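Local coordinates for signal recognition 54 kDa protein (Pyrococcus furiosus, PDB 3DM5), which belongs to the SRP54 family of signal recognition particle proteins, joining a helical bundle, a P-loop GTPase-family domain with bound GDP and a signal peptide binding domain, at residues 52-63 with 75-86; 40-48 with 253-264. One frame throughout, in Å; residues are numbered along the deposited sequence.

Interaction 1: residues 52-63 with 75-86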
loop_
_atom_site.group_PDB
_atom_site.type_symbol
_atom_site.label_atom_id
_atom_site.label_comp_id
_atom_site.label_asym_id
_atom_site.label_seq_id
_atom_site.Cartn_x
_atom_site.Cartn_y
_atom_site.Cartn_z
ATOM N N LEU A 52 23.355 0.483 15.340
ATOM C CA LEU A 52 23.411 1.739 14.621
ATOM C C LEU A 52 22.535 2.818 15.248
ATOM O O LEU A 52 22.955 3.963 15.379
ATOM C CB LEU A 52 22.993 1.532 13.169
ATOM C CG LEU A 52 22.898 2.800 12.326
ATOM C CD1 LEU A 52 24.291 3.306 12.047
ATOM C CD2 LEU A 52 22.116 2.542 11.026
ATOM N N THR A 53 21.306 2.477 15.613
ATOM C CA THR A 53 20.412 3.516 16.114
ATOM C C THR A 53 20.708 3.901 17.566
ATOM O O THR A 53 20.271 4.952 18.034
ATOM C CB THR A 53 18.917 3.187 15.887
ATOM O OG1 THR A 53 18.541 1.998 16.609
ATOM C CG2 THR A 53 18.647 3.026 14.386
ATOM N N ARG A 54 21.476 3.065 18.260
ATOM C CA ARG A 54 21.921 3.392 19.608
ATOM C C ARG A 54 23.081 4.366 19.538
ATOM O O ARG A 54 23.237 5.223 20.405
ATOM C CB ARG A 54 22.323 2.142 20.388
ATOM C CG ARG A 54 21.140 1.371 20.970
ATOM C CD ARG A 54 21.610 0.154 21.755
ATOM N NE ARG A 54 20.519 -0.777 22.027
ATOM C CZ ARG A 54 19.690 -0.679 23.062
ATOM N NH1 ARG A 54 19.825 0.317 23.928
ATOM N NH2 ARG A 54 18.724 -1.572 23.234
ATOM N N GLU A 55 23.893 4.235 18.499
ATOM C CA GLU A 55 24.988 5.170 18.274
ATOM C C GLU A 55 24.442 6.528 17.831
ATOM O O GLU A 55 24.909 7.584 18.275
ATOM C CB GLU A 55 25.957 4.619 17.226
ATOM C CG GLU A 55 26.990 5.620 16.741
ATOM C CD GLU A 55 28.005 6.009 17.814
ATOM O OE1 GLU A 55 28.872 6.869 17.528
ATOM O OE2 GLU A 55 27.941 5.455 18.937
ATOM N N ILE A 56 23.448 6.494 16.951
ATOM C CA ILE A 56 22.821 7.722 16.480
ATOM C C ILE A 56 22.134 8.443 17.624
ATOM O O ILE A 56 22.294 9.646 17.773
ATOM C CB ILE A 56 21.809 7.482 15.340
ATOM C CG1 ILE A 56 22.516 6.906 14.113
ATOM C CG2 ILE A 56 21.098 8.786 14.973
ATOM C CD1 ILE A 56 21.615 6.810 12.886
ATOM N N GLN A 57 21.380 7.700 18.428
ATOM C CA GLN A 57 20.709 8.269 19.594
ATOM C C GLN A 57 21.706 8.935 20.531
ATOM O O GLN A 57 21.496 10.074 20.969
ATOM C CB GLN A 57 19.968 7.187 20.367
ATOM C CG GLN A 57 18.854 7.711 21.263
ATOM C CD GLN A 57 18.065 6.578 21.886
ATOM O OE1 GLN A 57 18.625 5.728 22.576
ATOM N NE2 GLN A 57 16.760 6.550 21.633
ATOM N N ARG A 58 22.778 8.202 20.829
ATOM C CA ARG A 58 23.825 8.641 21.733
ATOM C C ARG A 58 24.495 9.921 21.235
ATOM O O ARG A 58 24.496 10.935 21.932
ATOM C CB ARG A 58 24.838 7.513 21.915
ATOM C CG ARG A 58 26.112 7.861 22.663
ATOM C CD ARG A 58 27.150 6.762 22.448
ATOM N NE ARG A 58 28.523 7.267 22.460
ATOM C CZ ARG A 58 29.012 8.151 21.592
ATOM N NH1 ARG A 58 28.236 8.661 20.643
ATOM N NH2 ARG A 58 30.278 8.542 21.684
ATOM N N ARG A 59 25.045 9.888 20.026
ATOM C CA ARG A 59 25.674 11.078 19.456
ATOM C C ARG A 59 24.746 12.300 19.430
ATOM O O ARG A 59 25.186 13.419 19.655
ATOM C CB ARG A 59 26.214 10.799 18.045
ATOM C CG ARG A 59 27.322 9.760 17.981
ATOM C CD ARG A 59 28.001 9.745 16.615
ATOM N NE ARG A 59 28.466 11.076 16.233
ATOM C CZ ARG A 59 28.803 11.430 14.996
ATOM N NH1 ARG A 59 28.722 10.558 14.006
ATOM N NH2 ARG A 59 29.215 12.663 14.746
ATOM N N ALA A 60 23.468 12.097 19.141
ATOM C CA ALA A 60 22.532 13.218 19.071
ATOM C C ALA A 60 22.313 13.818 20.448
ATOM O O ALA A 60 22.472 15.022 20.635
ATOM C CB ALA A 60 21.196 12.783 18.466
ATOM N N LEU A 61 21.952 12.961 21.402
ATOM C CA LEU A 61 21.724 13.352 22.795
ATOM C C LEU A 61 22.888 14.082 23.475
ATOM O O LEU A 61 22.671 15.083 24.157
ATOM C CB LEU A 61 21.356 12.124 23.630
ATOM C CG LEU A 61 19.867 11.864 23.853
ATOM C CD1 LEU A 61 19.014 12.499 22.757
ATOM C CD2 LEU A 61 19.599 10.368 23.977
ATOM N N GLU A 62 24.113 13.593 23.295
ATOM C CA GLU A 62 25.228 14.096 24.089
ATOM C C GLU A 62 26.356 14.768 23.309
ATOM O O GLU A 62 27.496 14.795 23.761
ATOM C CB GLU A 62 25.791 12.967 24.953
ATOM C CG GLU A 62 26.551 11.904 24.176
ATOM C CD GLU A 62 26.803 10.648 24.995
ATOM O OE1 GLU A 62 25.900 10.244 25.760
ATOM O OE2 GLU A 62 27.899 10.061 24.867
ATOM N N GLU A 63 26.050 15.322 22.147
ATOM C CA GLU A 63 27.092 15.923 21.320
ATOM C C GLU A 63 26.730 17.360 20.998
ATOM O O GLU A 63 25.633 17.646 20.517
ATOM C CB GLU A 63 27.290 15.121 20.029
ATOM C CG GLU A 63 28.725 14.991 19.569
ATOM C CD GLU A 63 28.872 14.006 18.428
ATOM O OE1 GLU A 63 28.555 14.398 17.284
ATOM O OE2 GLU A 63 29.304 12.853 18.667
ATOM N N ILE A 75 22.339 17.077 13.778
ATOM C CA ILE A 75 21.645 15.797 13.748
ATOM C C ILE A 75 21.647 15.257 12.318
ATOM O O ILE A 75 21.971 14.098 12.079
ATOM C CB ILE A 75 20.183 15.910 14.197
ATOM C CG1 ILE A 75 20.088 16.419 15.636
ATOM C CG2 ILE A 75 19.519 14.552 14.080
ATOM C CD1 ILE A 75 20.367 15.368 16.668
ATOM N N ILE A 76 21.275 16.104 11.367
ATOM C CA ILE A 76 21.252 15.709 9.979
ATOM C C ILE A 76 22.619 15.132 9.664
ATOM O O ILE A 76 22.719 14.115 8.993
ATOM C CB ILE A 76 21.019 16.911 9.064
ATOM C CG1 ILE A 76 19.810 17.732 9.521
ATOM C CG2 ILE A 76 20.855 16.468 7.630
ATOM C CD1 ILE A 76 18.537 17.232 9.026
ATOM N N LYS A 77 23.671 15.786 10.160
ATOM C CA LYS A 77 25.052 15.349 9.929
ATOM C C LYS A 77 25.361 13.995 10.563
ATOM O O LYS A 77 25.944 13.125 9.925
ATOM C CB LYS A 77 26.041 16.394 10.452
ATOM C CG LYS A 77 27.449 16.279 9.870
ATOM C CD LYS A 77 28.380 15.477 10.761
ATOM C CE LYS A 77 29.807 15.546 10.238
ATOM N NZ LYS A 77 30.779 14.759 11.054
ATOM N N ILE A 78 24.987 13.834 11.824
ATOM C CA ILE A 78 25.170 12.568 12.528
ATOM C C ILE A 78 24.544 11.376 11.779
ATOM O O ILE A 78 25.201 10.365 11.539
ATOM C CB ILE A 78 24.572 12.639 13.942
ATOM C CG1 ILE A 78 25.288 13.724 14.759
ATOM C CG2 ILE A 78 24.672 11.286 14.607
ATOM C CD1 ILE A 78 24.698 13.963 16.146
ATOM N N VAL A 79 23.272 11.503 11.414
ATOM C CA VAL A 79 22.589 10.485 10.632
ATOM C C VAL A 79 23.329 10.164 9.323
ATOM O O VAL A 79 23.515 9.004 8.993
ATOM C CB VAL A 79 21.128 10.906 10.323
ATOM C CG1 VAL A 79 20.462 9.981 9.304
ATOM C CG2 VAL A 79 20.323 10.929 11.572
ATOM N N TYR A 80 23.729 11.181 8.566
ATOM C CA TYR A 80 24.375 10.949 7.280
ATOM C C TYR A 80 25.660 10.172 7.452
ATOM O O TYR A 80 25.986 9.305 6.644
ATOM C CB TYR A 80 24.695 12.263 6.604
ATOM C CG TYR A 80 25.634 12.141 5.433
ATOM C CD1 TYR A 80 26.896 12.718 5.457
ATOM C CD2 TYR A 80 25.251 11.475 4.291
ATOM C CE1 TYR A 80 27.749 12.629 4.358
ATOM C CE2 TYR A 80 26.097 11.381 3.192
ATOM C CZ TYR A 80 27.341 11.955 3.230
ATOM O OH TYR A 80 28.169 11.836 2.129
ATOM N N GLU A 81 26.378 10.498 8.521
ATOM C CA GLU A 81 27.711 9.973 8.776
ATOM C C GLU A 81 27.655 8.548 9.311
ATOM O O GLU A 81 28.440 7.681 8.912
ATOM C CB GLU A 81 28.450 10.909 9.737
ATOM C CG GLU A 81 29.663 10.317 10.432
ATOM C CD GLU A 81 30.306 11.305 11.394
ATOM O OE1 GLU A 81 31.339 10.943 12.010
ATOM O OE2 GLU A 81 29.774 12.438 11.532
ATOM N N GLU A 82 26.710 8.305 10.207
ATOM C CA GLU A 82 26.478 6.964 10.715
ATOM C C GLU A 82 26.037 5.982 9.615
ATOM O O GLU A 82 26.577 4.870 9.520
ATOM C CB GLU A 82 25.484 6.997 11.876
ATOM C CG GLU A 82 26.094 7.547 13.139
ATOM C CD GLU A 82 27.425 6.887 13.469
ATOM O OE1 GLU A 82 27.533 5.640 13.358
ATOM O OE2 GLU A 82 28.365 7.621 13.842
ATOM N N LEU A 83 25.073 6.398 8.791
ATOM C CA LEU A 83 24.588 5.584 7.690
ATOM C C LEU A 83 25.701 5.295 6.691
ATOM O O LEU A 83 25.793 4.195 6.170
ATOM C CB LEU A 83 23.392 6.249 6.975
ATOM C CG LEU A 83 22.002 5.972 7.565
ATOM C CD1 LEU A 83 20.892 6.657 6.764
ATOM C CD2 LEU A 83 21.746 4.472 7.646
ATOM N N THR A 84 26.555 6.278 6.428
ATOM C CA THR A 84 27.667 6.056 5.507
ATOM C C THR A 84 28.640 4.985 5.993
ATOM O O THR A 84 29.097 4.174 5.186
ATOM C CB THR A 84 28.428 7.348 5.131
ATOM O OG1 THR A 84 27.544 8.237 4.448
ATOM C CG2 THR A 84 29.587 7.020 4.168
ATOM N N LYS A 85 28.948 4.974 7.291
ATOM C CA LYS A 85 29.862 3.955 7.843
ATOM C C LYS A 85 29.189 2.595 7.834
ATOM O O LYS A 85 29.843 1.562 7.709
ATOM C CB LYS A 85 30.314 4.290 9.267
ATOM C CG LYS A 85 31.190 5.530 9.370
ATOM C CD LYS A 85 31.398 5.950 10.816
ATOM C CE LYS A 85 32.030 7.339 10.891
ATOM N NZ LYS A 85 32.119 7.884 12.286
ATOM N N PHE A 86 27.865 2.621 7.941
ATOM C CA PHE A 86 27.039 1.433 8.044
ATOM C C PHE A 86 27.054 0.695 6.710
ATOM O O PHE A 86 26.803 -0.506 6.655
ATOM C CB PHE A 86 25.636 1.872 8.434
ATOM C CG PHE A 86 24.699 0.757 8.804
ATOM C CD1 PHE A 86 24.919 -0.005 9.926
ATOM C CD2 PHE A 86 23.544 0.535 8.066
ATOM C CE1 PHE A 86 24.036 -0.991 10.283
ATOM C CE2 PHE A 86 22.664 -0.448 8.417
ATOM C CZ PHE A 86 22.908 -1.212 9.524
#
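R59 reaches across from helix 46-62 to E81 and E82 of helix 71-86, passing I78 on the way. Its CB lies 3.8 Å from I78 CG2. CD passes E82 OE2, and a bend at chi3 (53°) swings NE round toward E63, with I78 CG2 over one face of the guanidinium near its rim. Across the helices, NH1 donates to E82 OE2 at 3.0 Å, on its anti lone pair, and NH2 to E81 OE2 at 3.3 Å, from above that carboxylate's plane, while K77 NZ comes to the same oxygen from the opposite face. NE bonds to E63 OE2, four residues on in the same segment and less certainly placed. This network flanks an antiparallel helix pair of the SRP54-type helical bundle; the axes of segments 52-62 and 75-86 lie at 153° and approach to 9.8 Å. E82 is a knob in the hole formed by L52, E55, I56 and R59, its CB 3.7 Å from I56 CG1. Its carboxylate lies close to that of E55, a proximity R59 probably offsets. I56 CG2 is buried against V79 CG2; at the end of the pair, where F86 also touches V44, L52 CD2 makes a CH-pi contact over the centre of the F86 ring.

Interaction 2: residues 40-48 with 253-264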
loop_
_atom_site.group_PDB
_atom_site.type_symbol
_atom_site.label_atom_id
_atom_site.label_comp_id
_atom_site.label_asym_id
_atom_site.label_seq_id
_atom_site.Cartn_x
_atom_site.Cartn_y
_atom_site.Cartn_z
ATOM N N ILE A 40 14.474 -2.039 9.404
ATOM C CA ILE A 40 13.938 -3.392 9.621
ATOM C C ILE A 40 13.079 -3.852 8.444
ATOM O O ILE A 40 13.079 -5.029 8.066
ATOM C CB ILE A 40 13.074 -3.481 10.894
ATOM C CG1 ILE A 40 13.916 -3.254 12.150
ATOM C CG2 ILE A 40 12.413 -4.836 10.971
ATOM C CD1 ILE A 40 14.870 -4.356 12.414
ATOM N N GLN A 41 12.353 -2.901 7.869
ATOM C CA GLN A 41 11.470 -3.171 6.762
ATOM C C GLN A 41 12.234 -3.525 5.486
ATOM O O GLN A 41 11.698 -4.189 4.617
ATOM C CB GLN A 41 10.572 -1.960 6.527
ATOM C CG GLN A 41 9.408 -2.227 5.606
ATOM C CD GLN A 41 8.332 -1.171 5.717
ATOM O OE1 GLN A 41 8.590 0.028 5.553
ATOM N NE2 GLN A 41 7.112 -1.612 5.996
ATOM N N ALA A 42 13.479 -3.066 5.381
ATOM C CA ALA A 42 14.335 -3.365 4.234
ATOM C C ALA A 42 15.195 -4.597 4.533
ATOM O O ALA A 42 16.180 -4.881 3.840
ATOM C CB ALA A 42 15.203 -2.161 3.887
ATOM N N ASP A 43 14.813 -5.308 5.589
ATOM C CA ASP A 43 15.430 -6.574 5.979
ATOM C C ASP A 43 16.816 -6.414 6.572
ATOM O O ASP A 43 17.628 -7.333 6.499
ATOM C CB ASP A 43 15.459 -7.572 4.818
ATOM C CG ASP A 43 15.818 -8.987 5.269
ATOM O OD1 ASP A 43 16.132 -9.842 4.406
ATOM O OD2 ASP A 43 15.792 -9.238 6.491
ATOM N N VAL A 44 17.105 -5.260 7.162
ATOM C CA VAL A 44 18.387 -5.135 7.852
ATOM C C VAL A 44 18.338 -5.916 9.164
ATOM O O VAL A 44 17.401 -5.746 9.947
ATOM C CB VAL A 44 18.815 -3.654 8.117
ATOM C CG1 VAL A 44 20.125 -3.620 8.872
ATOM C CG2 VAL A 44 18.963 -2.907 6.835
ATOM N N ASN A 45 19.331 -6.777 9.382
ATOM C CA ASN A 45 19.445 -7.532 10.626
ATOM C C ASN A 45 19.092 -6.675 11.831
ATOM O O ASN A 45 19.576 -5.547 11.963
ATOM C CB ASN A 45 20.865 -8.062 10.788
ATOM C CG ASN A 45 21.054 -8.838 12.080
ATOM O OD1 ASN A 45 20.706 -10.006 12.163
ATOM N ND2 ASN A 45 21.602 -8.188 13.093
ATOM N N VAL A 46 18.267 -7.209 12.725
ATOM C CA VAL A 46 17.825 -6.426 13.883
ATOM C C VAL A 46 18.960 -5.999 14.790
ATOM O O VAL A 46 19.021 -4.845 15.192
ATOM C CB VAL A 46 16.771 -7.136 14.722
ATOM C CG1 VAL A 46 16.543 -6.366 15.998
ATOM C CG2 VAL A 46 15.474 -7.238 13.936
ATOM N N ARG A 47 19.861 -6.920 15.109
ATOM C CA ARG A 47 21.011 -6.579 15.938
ATOM C C ARG A 47 21.834 -5.422 15.323
ATOM O O ARG A 47 22.266 -4.509 16.025
ATOM C CB ARG A 47 21.876 -7.821 16.169
ATOM C CG ARG A 47 22.340 -7.993 17.609
ATOM C CD ARG A 47 23.187 -9.237 17.775
ATOM N NE ARG A 47 24.165 -9.073 18.848
ATOM C CZ ARG A 47 24.108 -9.695 20.021
ATOM N NH1 ARG A 47 23.121 -10.539 20.280
ATOM N NH2 ARG A 47 25.046 -9.480 20.932
ATOM N N LEU A 48 22.034 -5.451 14.009
ATOM C CA LEU A 48 22.757 -4.377 13.341
ATOM C C LEU A 48 22.029 -3.046 13.456
ATOM O O LEU A 48 22.663 -2.007 13.618
ATOM C CB LEU A 48 22.980 -4.692 11.856
ATOM C CG LEU A 48 24.123 -5.613 11.431
ATOM C CD1 LEU A 48 24.156 -5.695 9.927
ATOM C CD2 LEU A 48 25.443 -5.105 11.956
ATOM N N ALA A 253 12.761 -4.885 -2.094
ATOM C CA ALA A 253 12.453 -4.403 -0.758
ATOM C C ALA A 253 13.596 -4.681 0.221
ATOM O O ALA A 253 13.660 -4.080 1.291
ATOM C CB ALA A 253 11.162 -5.030 -0.259
ATOM N N LYS A 254 14.504 -5.573 -0.169
ATOM C CA LYS A 254 15.453 -6.148 0.776
ATOM C C LYS A 254 16.934 -5.830 0.515
ATOM O O LYS A 254 17.781 -6.185 1.325
ATOM C CB LYS A 254 15.241 -7.659 0.847
ATOM C CG LYS A 254 13.782 -8.059 0.895
ATOM C CD LYS A 254 13.603 -9.572 0.852
ATOM C CE LYS A 254 14.052 -10.228 2.139
ATOM N NZ LYS A 254 13.770 -11.691 2.102
ATOM N N GLY A 255 17.239 -5.165 -0.595
ATOM C CA GLY A 255 18.601 -4.786 -0.918
ATOM C C GLY A 255 19.326 -4.038 0.192
ATOM O O GLY A 255 20.541 -4.195 0.389
ATOM N N GLY A 256 18.591 -3.218 0.932
ATOM C CA GLY A 256 19.190 -2.519 2.048
ATOM C C GLY A 256 19.796 -3.502 3.027
ATOM O O GLY A 256 20.930 -3.332 3.482
ATOM N N GLY A 257 19.029 -4.541 3.344
ATOM C CA GLY A 257 19.491 -5.599 4.217
ATOM C C GLY A 257 20.721 -6.324 3.693
ATOM O O GLY A 257 21.550 -6.760 4.484
ATOM N N ALA A 258 20.836 -6.463 2.369
ATOM C CA ALA A 258 22.002 -7.097 1.748
ATOM C C ALA A 258 23.261 -6.226 1.849
ATOM O O ALA A 258 24.314 -6.711 2.251
ATOM C CB ALA A 258 21.710 -7.451 0.269
ATOM N N LEU A 259 23.149 -4.946 1.481
ATOM C CA LEU A 259 24.290 -4.034 1.537
ATOM C C LEU A 259 24.803 -3.918 2.954
ATOM O O LEU A 259 25.996 -4.057 3.188
ATOM C CB LEU A 259 23.954 -2.644 1.002
ATOM C CG LEU A 259 23.487 -2.519 -0.453
ATOM C CD1 LEU A 259 23.123 -1.077 -0.729
ATOM C CD2 LEU A 259 24.542 -3.022 -1.433
ATOM N N SER A 260 23.899 -3.663 3.898
ATOM C CA SER A 260 24.292 -3.502 5.286
ATOM C C SER A 260 24.917 -4.800 5.807
ATOM O O SER A 260 25.864 -4.796 6.604
ATOM C CB SER A 260 23.088 -3.087 6.128
ATOM O OG SER A 260 22.055 -4.049 6.023
ATOM N N ALA A 261 24.393 -5.914 5.321
ATOM C CA ALA A 261 24.872 -7.233 5.728
ATOM C C ALA A 261 26.307 -7.507 5.248
ATOM O O ALA A 261 27.163 -7.919 6.023
ATOM C CB ALA A 261 23.928 -8.302 5.223
ATOM N N VAL A 262 26.538 -7.274 3.958
ATOM C CA VAL A 262 27.841 -7.412 3.341
ATOM C C VAL A 262 28.830 -6.429 3.942
ATOM O O VAL A 262 29.986 -6.768 4.166
ATOM C CB VAL A 262 27.786 -7.200 1.801
ATOM C CG1 VAL A 262 29.179 -6.973 1.248
ATOM C CG2 VAL A 262 27.134 -8.387 1.107
ATOM N N ALA A 263 28.386 -5.214 4.227
ATOM C CA ALA A 263 29.297 -4.232 4.785
ATOM C C ALA A 263 29.703 -4.583 6.238
ATOM O O ALA A 263 30.765 -4.180 6.731
ATOM C CB ALA A 263 28.698 -2.843 4.700
ATOM N N ALA A 264 28.844 -5.334 6.918
ATOM C CA ALA A 264 29.078 -5.690 8.302
ATOM C C ALA A 264 30.203 -6.697 8.299
ATOM O O ALA A 264 30.794 -7.046 9.317
ATOM C CB ALA A 264 27.840 -6.304 8.890
#
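V44 lays both its methyls against S260: CG2 is 3.4 Å from S260 OG and CG1 3.5 Å from it. The hydroxyl is turned back to its own helix, since chi1 of 58° sets OG between the backbone N and the carbonyl carbon, from where it donates to G256 O at 2.9 Å. G256 O thus accepts hydrogen bonds from both S260 N and S260 OG, and the hydroxyl beneath the valine has its donor bond within its own helix. V44 CG2 reaches on to G257 CA, 3.8 Å away. Here the backbones come very close, with the CA atoms of V44 and G257 3.8 Å apart; a glycine, having no side chain, permits this approach. G257 N donates to A42 O at 2.9 Å, a bent bond with 133° at the hydrogen, and G257 CA makes a CA-H...O contact with D43 O. At one end, D43 OD1 faces the bent chain of K254; its distance of 3.8 Å to NZ makes only a long salt bridge, and the same oxygen accepts a hydrogen bond from Q226 N. At the other end, L48 CD1 packs on A264 CB. D43, at positive phi, is the C-prime residue of the Schellman motif that ends helix 25-41, and the turn it makes lies on the N-terminal part of helix 255-263, joining the helical bundle to the GTPase domain in this SRP54-family protein.

How the interactions relate
From the N terminus, the chain passes through helix 5-19, then helix 25-41, turns at residues 42-45 and enters helix 46-62, thereby supplying the first segment of interaction 2 and then that of interaction 1. Interaction 1 closes first, across the short connection of residues 64-74, and pairs two successive helices of the bundle. Interaction 2 closes some 200 residues later, after most of the GTPase-domain sheet has been laid down, so interaction 1 is nested within its loop. Their centres are about 17 Å apart, yet they meet at F86: its CE2 lies 3.5 Å from S260 CB, and its CZ packs on V44 CG1. Bundle pairing and domain junction are thus contiguous.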